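Local coordinates for guanine nucleotide exchange protein (Legionella pneumophila, PDB 1XSZ) that probably acts as a guanine nucleotide exchange factor for ADP-ribosylation factor (Arf) GTPases, with a Sec7 domain whose active site lies beneath a cap, at residues F89-L93 against F116-Y120. Numbering follows the deposited sequence.
Sequences FVEGL and FSGAY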
ATOM      1  N   PHE A  89     -19.627  12.954   5.402  1.00 13.29           N
ATOM      2  CA  PHE A  89     -18.211  12.604   5.415  1.00 12.60           C
ATOM      3  C   PHE A  89     -18.017  11.089   5.457  1.00 12.24           C
ATOM      4  O   PHE A  89     -17.247  10.534   4.673  1.00 12.70           O
ATOM      5  CB  PHE A  89     -17.517  13.230   6.628  1.00 13.86           C
ATOM      6  CG  PHE A  89     -16.063  12.870   6.741  1.00 12.64           C
ATOM      7  CD1 PHE A  89     -15.109  13.537   5.981  1.00 14.33           C
ATOM      8  CD2 PHE A  89     -15.653  11.837   7.576  1.00 13.87           C
ATOM      9  CE1 PHE A  89     -13.764  13.186   6.046  1.00 15.58           C
ATOM     10  CE2 PHE A  89     -14.304  11.476   7.646  1.00 14.42           C
ATOM     11  CZ  PHE A  89     -13.364  12.149   6.884  1.00 14.89           C
ATOM     12  N   VAL A  90     -18.719  10.427   6.370  1.00 10.95           N
ATOM     13  CA  VAL A  90     -18.579   8.986   6.504  1.00 11.24           C
ATOM     14  C   VAL A  90     -19.060   8.255   5.263  1.00 12.16           C
ATOM     15  O   VAL A  90     -18.427   7.298   4.831  1.00 12.44           O
ATOM     16  CB  VAL A  90     -19.314   8.471   7.760  1.00 12.17           C
ATOM     17  CG1 VAL A  90     -19.241   6.950   7.834  1.00 13.94           C
ATOM     18  CG2 VAL A  90     -18.659   9.074   9.004  1.00 13.50           C
ATOM     19  N   GLU A  91     -20.166   8.698   4.676  0.50  9.72           N
ATOM     20  CA  GLU A  91     -20.667   8.023   3.483  0.50  9.65           C
ATOM     21  C   GLU A  91     -19.703   8.217   2.317  0.50  9.72           C
ATOM     22  O   GLU A  91     -19.487   7.298   1.528  0.50  8.79           O
ATOM     23  CB  GLU A  91     -22.056   8.539   3.108  0.50 11.67           C
ATOM     24  CG  GLU A  91     -22.721   7.760   1.973  0.50 16.29           C
ATOM     25  CD  GLU A  91     -23.002   6.303   2.320  0.50 17.96           C
ATOM     26  OE1 GLU A  91     -23.516   5.574   1.444  0.50 19.97           O
ATOM     27  OE2 GLU A  91     -22.718   5.881   3.459  0.50 20.28           O
ATOM     28  N   GLY A  92     -19.123   9.406   2.207  1.00 11.37           N
ATOM     29  CA  GLY A  92     -18.173   9.655   1.136  1.00 11.33           C
ATOM     30  C   GLY A  92     -16.959   8.757   1.293  1.00 12.30           C
ATOM     31  O   GLY A  92     -16.488   8.154   0.326  1.00 12.33           O
ATOM     32  N   LEU A  93     -16.450   8.660   2.517  1.00 12.91           N
ATOM     33  CA  LEU A  93     -15.287   7.817   2.771  1.00 12.71           C
ATOM     34  C   LEU A  93     -15.629   6.352   2.498  1.00 12.06           C
ATOM     35  O   LEU A  93     -14.801   5.608   1.967  1.00 11.28           O
ATOM     36  CB  LEU A  93     -14.814   8.011   4.214  1.00 13.09           C
ATOM     37  CG  LEU A  93     -13.569   7.243   4.672  1.00 11.78           C
ATOM     38  CD1 LEU A  93     -12.429   7.402   3.676  1.00 13.10           C
ATOM     39  CD2 LEU A  93     -13.150   7.768   6.038  1.00 14.05           C
ATOM     40  N   PHE A 116      -8.440  10.969  -0.821  1.00 13.76           N
ATOM     41  CA  PHE A 116      -9.827  11.206  -0.454  1.00 13.41           C
ATOM     42  C   PHE A 116      -9.969  12.468   0.389  1.00 14.53           C
ATOM     43  O   PHE A 116     -10.834  13.303   0.126  1.00 14.45           O
ATOM     44  CB  PHE A 116     -10.385  10.038   0.357  1.00 14.28           C
ATOM     45  CG  PHE A 116     -11.674  10.366   1.050  1.00 15.31           C
ATOM     46  CD1 PHE A 116     -12.873  10.381   0.348  1.00 14.62           C
ATOM     47  CD2 PHE A 116     -11.675  10.753   2.387  1.00 16.49           C
ATOM     48  CE1 PHE A 116     -14.057  10.781   0.970  1.00 16.64           C
ATOM     49  CE2 PHE A 116     -12.852  11.154   3.013  1.00 15.90           C
ATOM     50  CZ  PHE A 116     -14.041  11.169   2.303  1.00 16.98           C
ATOM     51  N   SER A 117      -9.129  12.600   1.411  0.50 14.02           N
ATOM     52  CA  SER A 117      -9.194  13.756   2.299  0.50 15.40           C
ATOM     53  C   SER A 117      -9.058  15.069   1.537  0.50 16.51           C
ATOM     54  O   SER A 117      -9.762  16.037   1.826  0.50 16.16           O
ATOM     55  CB  SER A 117      -8.111  13.660   3.380  0.50 17.08           C
ATOM     56  OG  SER A 117      -6.812  13.707   2.824  0.50 20.06           O
ATOM     57  N   GLY A 118      -8.156  15.103   0.563  1.00 16.08           N
ATOM     58  CA  GLY A 118      -7.973  16.314  -0.218  1.00 17.97           C
ATOM     59  C   GLY A 118      -9.174  16.619  -1.093  1.00 18.30           C
ATOM     60  O   GLY A 118      -9.596  17.776  -1.196  1.00 20.81           O
ATOM     61  N   ALA A 119      -9.727  15.591  -1.729  1.00 19.57           N
ATOM     62  CA  ALA A 119     -10.882  15.764  -2.604  1.00 19.09           C
ATOM     63  C   ALA A 119     -12.140  16.104  -1.816  1.00 21.21           C
ATOM     64  O   ALA A 119     -12.965  16.901  -2.270  1.00 22.57           O
ATOM     65  CB  ALA A 119     -11.110  14.506  -3.429  1.00 19.50           C
ATOM     66  N   TYR A 120     -12.292  15.495  -0.643  1.00 22.16           N
ATOM     67  CA  TYR A 120     -13.452  15.760   0.194  1.00 23.36           C
ATOM     68  C   TYR A 120     -13.472  17.236   0.541  1.00 24.34           C
ATOM     69  O   TYR A 120     -14.500  17.901   0.415  1.00 23.38           O
ATOM     70  CB  TYR A 120     -13.401  14.957   1.497  1.00 24.90           C
ATOM     71  CG  TYR A 120     -14.558  15.291   2.416  1.00 25.69           C
ATOM     72  CD1 TYR A 120     -15.840  14.829   2.138  1.00 24.97           C
ATOM     73  CD2 TYR A 120     -14.385  16.134   3.515  1.00 24.24           C
ATOM     74  CE1 TYR A 120     -16.930  15.202   2.924  1.00 23.75           C
ATOM     75  CE2 TYR A 120     -15.471  16.517   4.310  1.00 25.08           C
ATOM     76  CZ  TYR A 120     -16.739  16.045   4.004  1.00 23.85           C
ATOM     77  OH  TYR A 120     -17.821  16.426   4.764  1.00 25.52           O
TER
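Phe89 drives the edge of its ring into the face of Tyr120, the two planes at 87° and the centroids 4.9 Å apart, a T-shaped pair in which Phe89 CD1 comes within 3.4 Å of Tyr120 CE2. With CG anti to the backbone N (chi1 176°), Tyr120 carries its ring out toward 89-93, and its length brings OH to 3.7 Å from Phe89 CB. A second, offset edge-to-face pair turns the edge of Phe116 toward the face of Phe89, with Phe116 CE2 3.8 Å from Phe89 CE1. The axes of the segments 89-93 and 116-120 come no closer than 11.2 Å, a gap that long, flat aromatic side chains can span while still interlocking.

The branched Leu93 supplies a methyl, CD1, to one face of Phe116 in a CH-pi contact, 3.9 Å from the ring centroid, while Tyr120 CB lies over the opposite face. With no side chain at Gly92, the Phe116 ring comes up against the backbone, Gly92 C lying 3.6 Å from Phe116 CE1.

Phe84 and Phe96 extend the aromatic cluster around Phe116. Within the helical Sec7 domain, this buried core joins helices 89-98 and 106-123, and Phe89 also packs against Leu137 of helix 131-149 and Leu185 of helix 179-191.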